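MbDLG-3 protein (Monosiga brevicollis, PDB 6X1N) is a Dlg-family scaffold protein, possibly binding protein kinases, whose third PDZ domain, the piece described here, probably captures C-terminal tails of partner proteins. Local coordinates at residues 4-12 and 87-95; 35-43 and 54-62. All coordinates share one frame; numbering follows the deposited sequence. Where two conformers were deposited one is given.

Contact 1 of 2, residues 4-12 and 87-95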
loop_
_atom_site.group_PDB
_atom_site.type_symbol
_atom_site.label_atom_id
_atom_site.label_comp_id
_atom_site.label_asym_id
_atom_site.label_seq_id
_atom_site.Cartn_x
_atom_site.Cartn_y
_atom_site.Cartn_z
ATOM N N ASP A 4 -11.530 -7.087 -8.291
ATOM C CA ASP A 4 -10.989 -6.772 -6.975
ATOM C C ASP A 4 -9.552 -6.284 -7.080
ATOM O O ASP A 4 -9.092 -5.511 -6.230
ATOM C CB ASP A 4 -10.968 -8.010 -6.084
ATOM C CG ASP A 4 -12.333 -8.484 -5.662
ATOM O OD1 ASP A 4 -13.254 -7.661 -5.456
ATOM O OD2 ASP A 4 -12.459 -9.715 -5.488
ATOM N N LEU A 5 -8.818 -6.755 -8.079
ATOM C CA LEU A 5 -7.419 -6.399 -8.257
ATOM C C LEU A 5 -7.352 -5.113 -9.068
ATOM O O LEU A 5 -7.803 -5.079 -10.220
ATOM C CB LEU A 5 -6.691 -7.528 -8.986
ATOM C CG LEU A 5 -5.174 -7.393 -9.087
ATOM C CD1 LEU A 5 -4.545 -7.494 -7.704
ATOM C CD2 LEU A 5 -4.620 -8.447 -10.040
ATOM N N ARG A 6 -6.827 -4.052 -8.457
ATOM C CA ARG A 6 -6.757 -2.734 -9.073
ATOM C C ARG A 6 -5.305 -2.383 -9.363
ATOM O O ARG A 6 -4.429 -2.572 -8.510
ATOM C CB ARG A 6 -7.374 -1.674 -8.155
ATOM C CG ARG A 6 -8.886 -1.637 -8.255
ATOM C CD ARG A 6 -9.543 -0.877 -7.099
ATOM N NE ARG A 6 -9.653 -1.685 -5.885
ATOM C CZ ARG A 6 -8.996 -1.472 -4.743
ATOM N NH1 ARG A 6 -8.160 -0.448 -4.608
ATOM N NH2 ARG A 6 -9.198 -2.301 -3.725
ATOM N N THR A 7 -5.049 -1.879 -10.561
ATOM C CA THR A 7 -3.735 -1.379 -10.941
ATOM C C THR A 7 -3.895 0.122 -11.108
ATOM O O THR A 7 -4.652 0.579 -11.970
ATOM C CB THR A 7 -3.244 -2.039 -12.228
ATOM O OG1 THR A 7 -3.131 -3.455 -12.024
ATOM C CG2 THR A 7 -1.879 -1.498 -12.589
ATOM N N VAL A 8 -3.219 0.884 -10.261
ATOM C CA VAL A 8 -3.429 2.320 -10.146
ATOM C C VAL A 8 -2.082 3.006 -10.286
ATOM O O VAL A 8 -1.101 2.580 -9.670
ATOM C CB VAL A 8 -4.056 2.668 -8.781
ATOM C CG1 VAL A 8 -4.251 4.166 -8.648
ATOM C CG2 VAL A 8 -5.378 1.928 -8.599
ATOM N N THR A 9 -2.025 4.059 -11.089
ATOM C CA THR A 9 -0.853 4.918 -11.143
ATOM C C THR A 9 -1.207 6.237 -10.482
ATOM O O THR A 9 -2.175 6.894 -10.879
ATOM C CB THR A 9 -0.394 5.152 -12.580
ATOM O OG1 THR A 9 0.014 3.904 -13.150
ATOM C CG2 THR A 9 0.778 6.122 -12.605
ATOM N N LEU A 10 -0.457 6.603 -9.458
ATOM C CA LEU A 10 -0.632 7.868 -8.773
ATOM C C LEU A 10 0.532 8.780 -9.105
ATOM O O LEU A 10 1.675 8.325 -9.226
ATOM C CB LEU A 10 -0.667 7.673 -7.258
ATOM C CG LEU A 10 -1.748 6.754 -6.690
ATOM C CD1 LEU A 10 -1.587 6.675 -5.182
ATOM C CD2 LEU A 10 -3.133 7.253 -7.051
ATOM N N TYR A 11 0.241 10.064 -9.232
ATOM C CA TYR A 11 1.247 11.086 -9.454
ATOM C C TYR A 11 1.287 11.990 -8.229
ATOM O O TYR A 11 0.237 12.417 -7.737
ATOM C CB TYR A 11 0.912 11.873 -10.722
ATOM C CG TYR A 11 1.698 13.140 -10.882
ATOM C CD1 TYR A 11 3.081 13.120 -10.941
ATOM C CD2 TYR A 11 1.053 14.362 -10.983
ATOM C CE1 TYR A 11 3.805 14.292 -11.085
ATOM C CE2 TYR A 11 1.762 15.533 -11.135
ATOM C CZ TYR A 11 3.137 15.491 -11.184
ATOM O OH TYR A 11 3.851 16.657 -11.332
ATOM N N LYS A 12 2.496 12.273 -7.735
ATOM C CA LYS A 12 2.640 12.958 -6.453
ATOM C C LYS A 12 1.931 14.306 -6.450
ATOM O O LYS A 12 1.307 14.686 -5.453
ATOM C CB LYS A 12 4.124 13.107 -6.128
ATOM C CG LYS A 12 4.410 13.841 -4.843
ATOM C CD LYS A 12 5.905 13.902 -4.580
ATOM C CE LYS A 12 6.188 14.460 -3.200
ATOM N NZ LYS A 12 7.649 14.533 -2.917
ATOM N N GLY A 87 8.093 11.250 -8.911
ATOM C CA GLY A 87 6.710 11.526 -8.567
ATOM C C GLY A 87 5.689 10.527 -9.063
ATOM O O GLY A 87 4.492 10.820 -9.008
ATOM N N VAL A 88 6.103 9.358 -9.548
ATOM C CA VAL A 88 5.187 8.374 -10.112
ATOM C C VAL A 88 5.187 7.132 -9.233
ATOM O O VAL A 88 6.252 6.645 -8.829
ATOM C CB VAL A 88 5.544 8.032 -11.568
ATOM C CG1 VAL A 88 4.572 7.014 -12.118
ATOM C CG2 VAL A 88 5.528 9.294 -12.418
ATOM N N MET A 89 3.997 6.626 -8.928
ATOM C CA MET A 89 3.843 5.414 -8.138
ATOM C C MET A 89 2.811 4.522 -8.812
ATOM O O MET A 89 1.663 4.938 -8.998
ATOM C CB MET A 89 3.388 5.765 -6.723
ATOM C CG MET A 89 3.226 4.556 -5.833
ATOM S SD MET A 89 2.408 4.922 -4.271
ATOM C CE MET A 89 3.607 6.004 -3.493
ATOM N N THR A 90 3.200 3.304 -9.169
ATOM C CA THR A 90 2.263 2.320 -9.689
ATOM C C THR A 90 2.033 1.284 -8.600
ATOM O O THR A 90 2.985 0.849 -7.946
ATOM C CB THR A 90 2.778 1.676 -10.974
ATOM O OG1 THR A 90 2.959 2.696 -11.970
ATOM C CG2 THR A 90 1.765 0.671 -11.491
ATOM N N LEU A 91 0.770 0.923 -8.388
ATOM C CA LEU A 91 0.361 0.029 -7.314
ATOM C C LEU A 91 -0.493 -1.091 -7.880
ATOM O O LEU A 91 -1.324 -0.859 -8.763
ATOM C CB LEU A 91 -0.522 0.772 -6.312
ATOM C CG LEU A 91 0.083 1.973 -5.597
ATOM C CD1 LEU A 91 -1.030 2.762 -4.928
ATOM C CD2 LEU A 91 1.095 1.525 -4.576
ATOM N N ASN A 92 -0.305 -2.300 -7.359
ATOM C CA ASN A 92 -1.267 -3.383 -7.494
ATOM C C ASN A 92 -1.912 -3.553 -6.131
ATOM O O ASN A 92 -1.215 -3.847 -5.151
ATOM C CB ASN A 92 -0.587 -4.690 -7.891
ATOM C CG ASN A 92 -0.397 -4.822 -9.375
ATOM O OD1 ASN A 92 0.063 -3.897 -10.040
ATOM N ND2 ASN A 92 -0.756 -5.983 -9.912
ATOM N N LEU A 93 -3.223 -3.343 -6.069
ATOM C CA LEU A 93 -3.975 -3.282 -4.826
ATOM C C LEU A 93 -5.124 -4.274 -4.864
ATOM O O LEU A 93 -5.724 -4.518 -5.916
ATOM C CB LEU A 93 -4.628 -1.899 -4.678
ATOM C CG LEU A 93 -3.686 -0.703 -4.648
ATOM C CD1 LEU A 93 -4.473 0.595 -4.707
ATOM C CD2 LEU A 93 -2.823 -0.724 -3.407
ATOM N N THR A 94 -5.473 -4.811 -3.704
ATOM C CA THR A 94 -6.729 -5.540 -3.575
ATOM C C THR A 94 -7.201 -5.447 -2.133
ATOM O O THR A 94 -6.384 -5.456 -1.209
ATOM C CB THR A 94 -6.576 -6.996 -4.046
ATOM O OG1 THR A 94 -7.869 -7.582 -4.266
ATOM C CG2 THR A 94 -5.777 -7.824 -3.038
ATOM N N ALA A 95 -8.506 -5.297 -1.939
ATOM C CA ALA A 95 -9.025 -5.221 -0.582
ATOM C C ALA A 95 -8.770 -6.542 0.122
ATOM O O ALA A 95 -9.024 -7.614 -0.434
ATOM C CB ALA A 95 -10.526 -4.918 -0.608
HETATM O O HOH W 1 -10.444 -4.902 -3.996
#
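Arg6, Val8 and Leu10 pair with Leu93, Leu91 and Met89 as the hydrogen-bonded pairs of two antiparallel strands, each pair exchanging two backbone bonds. Arg6 N gives a nearly straight bond to Leu93 O (2.8 Å, 174° at the hydrogen), and Leu10 N to Met89 O is slightly shorter, at 2.7 Å. Past the strand end, Lys12 N still reaches Gly87 O at 2.8 Å. Gly87 has a phi of 74°, a conformation that glycine adopts readily.

The polar contacts of the side chains are looser. On the face of Thr7 and Thr9, the hydroxyls Thr9 OG1 and Thr90 OG1 meet in a weak hydrogen bond of 3.4 Å. Thr7 lies alongside Asn92, both pointing the same way, without a bond between them. Threonine suits such a place, since its branched carbon favours the extended backbone while its hydroxyl tolerates solvent. Near Asp4, one water donates to Asp4 O and accepts from Ala95 N and, in the guanidinium plane, from Arg6 NH2 (2.9 Å).

On the other face the contacts are mostly apolar, with Arg6 as the polar exception at one end. Leu10 CD1 meets Leu91 CD1 at 4.0 Å, and Val8 CG2 approaches Leu93 CD1 at 4.2 Å. The Arg6 chain, bent at chi3 (-80°), brings NH1 to 3.8 Å from Leu93 CB; this nitrogen is also held by a salt bridge to Asp59 and a hydrogen bond to the carbonyl of Gln54.

These are the first and last strands of the PDZ sheet, joined near the two ends of the domain. Strand 6-11 pairs with 88-95, which on its other side pairs with strand 59-64. Leu10 packs on Ala48 and Ser52 of helix 48-52 and on Phe19 of strand 19-22.

Contact 2 of 2, residues 35-43 and 54-62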
loop_
_atom_site.group_PDB
_atom_site.type_symbol
_atom_site.label_atom_id
_atom_site.label_comp_id
_atom_site.label_asym_id
_atom_site.label_seq_id
_atom_site.Cartn_x
_atom_site.Cartn_y
_atom_site.Cartn_z
ATOM N N PRO A 35 0.470 -11.402 11.183
ATOM C CA PRO A 35 0.131 -10.563 10.031
ATOM C C PRO A 35 1.360 -10.285 9.185
ATOM O O PRO A 35 2.484 -10.165 9.679
ATOM C CB PRO A 35 -0.405 -9.278 10.667
ATOM C CG PRO A 35 0.198 -9.253 12.034
ATOM C CD PRO A 35 0.339 -10.684 12.461
ATOM N N VAL A 36 1.132 -10.200 7.880
ATOM C CA VAL A 36 2.209 -9.993 6.924
ATOM C C VAL A 36 1.600 -9.320 5.704
ATOM O O VAL A 36 0.415 -9.494 5.402
ATOM C CB VAL A 36 2.905 -11.343 6.611
ATOM C CG1 VAL A 36 1.925 -12.320 5.985
ATOM C CG2 VAL A 36 4.145 -11.170 5.749
ATOM N N GLY A 37 2.413 -8.538 5.013
ATOM C CA GLY A 37 1.961 -7.757 3.879
ATOM C C GLY A 37 1.868 -6.277 4.215
ATOM O O GLY A 37 1.806 -5.865 5.375
ATOM N N ILE A 38 1.884 -5.471 3.169
ATOM C CA ILE A 38 1.796 -4.018 3.279
ATOM C C ILE A 38 0.365 -3.606 2.982
ATOM O O ILE A 38 -0.246 -4.114 2.033
ATOM C CB ILE A 38 2.761 -3.362 2.277
ATOM C CG1 ILE A 38 4.208 -3.788 2.561
ATOM C CG2 ILE A 38 2.605 -1.838 2.302
ATOM C CD1 ILE A 38 4.661 -3.483 3.974
ATOM N N PHE A 39 -0.176 -2.683 3.779
ATOM C CA PHE A 39 -1.570 -2.266 3.673
ATOM C C PHE A 39 -1.709 -0.755 3.655
ATOM O O PHE A 39 -0.910 -0.039 4.259
ATOM C CB PHE A 39 -2.379 -2.838 4.835
ATOM C CG PHE A 39 -2.673 -4.278 4.657
ATOM C CD1 PHE A 39 -1.695 -5.224 4.872
ATOM C CD2 PHE A 39 -3.909 -4.688 4.207
ATOM C CE1 PHE A 39 -1.957 -6.555 4.650
ATOM C CE2 PHE A 39 -4.173 -6.017 4.001
ATOM C CZ PHE A 39 -3.206 -6.944 4.207
ATOM N N ILE A 40 -2.739 -0.277 2.965
ATOM C CA ILE A 40 -3.138 1.123 3.067
ATOM C C ILE A 40 -3.854 1.301 4.395
ATOM O O ILE A 40 -4.862 0.632 4.658
ATOM C CB ILE A 40 -4.054 1.512 1.905
ATOM C CG1 ILE A 40 -3.397 1.202 0.558
ATOM C CG2 ILE A 40 -4.484 2.970 2.054
ATOM C CD1 ILE A 40 -2.415 2.179 0.089
ATOM N N SER A 41 -3.338 2.191 5.240
ATOM C CA SER A 41 -3.930 2.444 6.546
ATOM C C SER A 41 -4.728 3.741 6.631
ATOM O O SER A 41 -5.420 3.940 7.632
ATOM C CB SER A 41 -2.848 2.430 7.635
ATOM O OG SER A 41 -1.819 3.352 7.316
ATOM N N ARG A 42 -4.657 4.620 5.631
ATOM C CA ARG A 42 -5.482 5.823 5.672
ATOM C C ARG A 42 -5.455 6.466 4.301
ATOM O O ARG A 42 -4.410 6.504 3.653
ATOM C CB ARG A 42 -4.915 6.821 6.696
ATOM C CG ARG A 42 -5.842 7.950 7.076
ATOM C CD ARG A 42 -6.958 7.499 7.986
ATOM N NE ARG A 42 -7.676 8.678 8.467
ATOM C CZ ARG A 42 -7.654 9.133 9.718
ATOM N NH1 ARG A 42 -6.981 8.488 10.661
ATOM N NH2 ARG A 42 -8.336 10.228 10.032
ATOM N N ILE A 43 -6.601 6.991 3.877
ATOM C CA ILE A 43 -6.683 7.853 2.701
ATOM C C ILE A 43 -6.791 9.287 3.197
ATOM O O ILE A 43 -7.736 9.626 3.920
ATOM C CB ILE A 43 -7.891 7.499 1.825
ATOM C CG1 ILE A 43 -7.854 6.022 1.427
ATOM C CG2 ILE A 43 -7.925 8.389 0.599
ATOM C CD1 ILE A 43 -6.598 5.602 0.657
ATOM N N GLN A 54 -9.652 5.010 -6.363
ATOM C CA GLN A 54 -9.405 3.587 -6.561
ATOM C C GLN A 54 -8.359 3.048 -5.598
ATOM O O GLN A 54 -7.760 2.002 -5.859
ATOM C CB GLN A 54 -9.029 3.287 -8.012
ATOM C CG GLN A 54 -10.208 3.429 -8.978
ATOM C CD GLN A 54 -11.259 2.322 -8.810
ATOM O OE1 GLN A 54 -11.060 1.187 -9.258
ATOM N NE2 GLN A 54 -12.386 2.655 -8.179
ATOM N N VAL A 55 -8.135 3.744 -4.491
ATOM C CA VAL A 55 -7.202 3.345 -3.447
ATOM C C VAL A 55 -7.954 3.443 -2.131
ATOM O O VAL A 55 -8.498 4.509 -1.817
ATOM C CB VAL A 55 -5.968 4.264 -3.427
ATOM C CG1 VAL A 55 -4.981 3.823 -2.363
ATOM C CG2 VAL A 55 -5.314 4.332 -4.819
ATOM N N PHE A 56 -8.004 2.352 -1.367
ATOM C CA PHE A 56 -8.856 2.301 -0.193
ATOM C C PHE A 56 -8.079 1.837 1.027
ATOM O O PHE A 56 -7.231 0.944 0.948
ATOM C CB PHE A 56 -10.020 1.314 -0.393
ATOM C CG PHE A 56 -10.849 1.577 -1.618
ATOM C CD1 PHE A 56 -11.359 2.834 -1.872
ATOM C CD2 PHE A 56 -11.111 0.554 -2.510
ATOM C CE1 PHE A 56 -12.135 3.056 -3.001
ATOM C CE2 PHE A 56 -11.871 0.772 -3.631
ATOM C CZ PHE A 56 -12.387 2.020 -3.880
ATOM N N GLU A 57 -8.428 2.394 2.181
ATOM C CA GLU A 57 -7.950 1.823 3.428
ATOM C C GLU A 57 -8.324 0.345 3.492
ATOM O O GLU A 57 -9.411 -0.055 3.064
ATOM C CB GLU A 57 -8.564 2.576 4.604
ATOM C CG GLU A 57 -8.062 2.024 5.913
ATOM C CD GLU A 57 -8.511 2.801 7.122
ATOM O OE1 GLU A 57 -9.012 3.945 6.972
ATOM O OE2 GLU A 57 -8.355 2.238 8.233
ATOM N N GLY A 58 -7.400 -0.475 3.981
ATOM C CA GLY A 58 -7.603 -1.908 4.021
ATOM C C GLY A 58 -7.192 -2.644 2.769
ATOM O O GLY A 58 -7.316 -3.878 2.725
ATOM N N ASP A 59 -6.706 -1.943 1.754
ATOM C CA ASP A 59 -6.126 -2.606 0.592
ATOM C C ASP A 59 -4.765 -3.178 0.958
ATOM O O ASP A 59 -3.955 -2.519 1.625
ATOM C CB ASP A 59 -5.870 -1.604 -0.538
ATOM C CG ASP A 59 -7.115 -1.185 -1.276
ATOM O OD1 ASP A 59 -8.176 -1.834 -1.121
ATOM O OD2 ASP A 59 -6.987 -0.235 -2.074
ATOM N N GLN A 60 -4.487 -4.389 0.485
ATOM C CA GLN A 60 -3.116 -4.869 0.474
ATOM C C GLN A 60 -2.416 -4.307 -0.750
ATOM O O GLN A 60 -2.959 -4.356 -1.864
ATOM C CB GLN A 60 -3.070 -6.394 0.457
ATOM C CG GLN A 60 -1.635 -6.882 0.465
ATOM C CD GLN A 60 -1.470 -8.329 0.864
ATOM O OE1 GLN A 60 -2.443 -9.068 1.019
ATOM N NE2 GLN A 60 -0.215 -8.752 1.021
ATOM N N ILE A 61 -1.227 -3.739 -0.538
ATOM C CA ILE A 61 -0.368 -3.313 -1.634
ATOM C C ILE A 61 0.470 -4.529 -2.009
ATOM O O ILE A 61 1.458 -4.844 -1.345
ATOM C CB ILE A 61 0.522 -2.131 -1.252
ATOM C CG1 ILE A 61 -0.280 -0.986 -0.624
ATOM C CG2 ILE A 61 1.260 -1.650 -2.492
ATOM C CD1 ILE A 61 0.587 0.238 -0.273
ATOM N N LEU A 62 0.084 -5.212 -3.084
ATOM C CA LEU A 62 0.814 -6.407 -3.500
ATOM C C LEU A 62 2.151 -6.042 -4.128
ATOM O O LEU A 62 3.152 -6.751 -3.946
ATOM C CB LEU A 62 -0.033 -7.231 -4.465
ATOM C CG LEU A 62 -1.323 -7.786 -3.855
ATOM C CD1 LEU A 62 -2.279 -8.299 -4.941
ATOM C CD2 LEU A 62 -1.018 -8.887 -2.854
HETATM O O HOH W 2 0.184 -10.993 2.982
HETATM O O HOH W 3 2.021 -6.758 0.586
HETATM O O HOH W 4 -6.600 3.400 10.091
HETATM O O HOH W 5 -8.974 6.184 5.317
#
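Phe39, its ring turned beside its own backbone N (chi1 -76°), lays one face against Gln60 CA, 4.0 Å from the ring centroid, in a CH-pi contact. Gln60 CG stands anti to its N (-179°) and the chain runs on extended, carrying CB past Phe39 CE2 (3.7 Å) and the amide past CZ, its plane 26° from the ring's. With an alanine in place of the Phe39 ring, Gln60 is likely to lose the flat surface under its CA and CB, and a gap would open toward Met99 of helix 97-102. Asn96 holds Gln60 OE1, and two waters NE2.

Ile40 CD1 meets Ile61 CD1 at 3.6 Å and Val55 CG1 at 3.9 Å. Ile40 N bonds to Asp59 O, and Gly58 N to Ile40 O (2.9 Å). Gly58, at positive phi, suits the third position of the type II turn from Phe56 to Asp59. In the PDZ sheet, strand 38-43 lies between strands 19-22 and 59-64, with a classic beta bulge where Ser41 and Arg42 face Ser20.

Exposed Glu57 keeps its charge at the rim, among water and Tyr100; the buried Asp59 carboxylate, beside packed isoleucines, is probably stabilised by the Phe56 N-H and Arg6 salt bridge.

Overall arrangement
Contact 2 lies deeper, its centre about 4 Å from the centre of the chain, against about 8 Å for the centre of contact 1, whose threonine-rich face is largely exposed. Both belong to one antiparallel sheet, because strand 88-95 of contact 1 neighbours strand 59-64 of contact 2, and the backbone links Thr94 with Gln60. Contact 1 is regular pairing along two long strands; contact 2 is shorter, more twisted, and relies on a turn, a ring face and packed isoleucines. Arg6 of contact 1 carries its charge into the second segment of contact 2. Leucines of 88-95 and isoleucines of contact 2 meet at Ile61, building a shared hydrophobic interior.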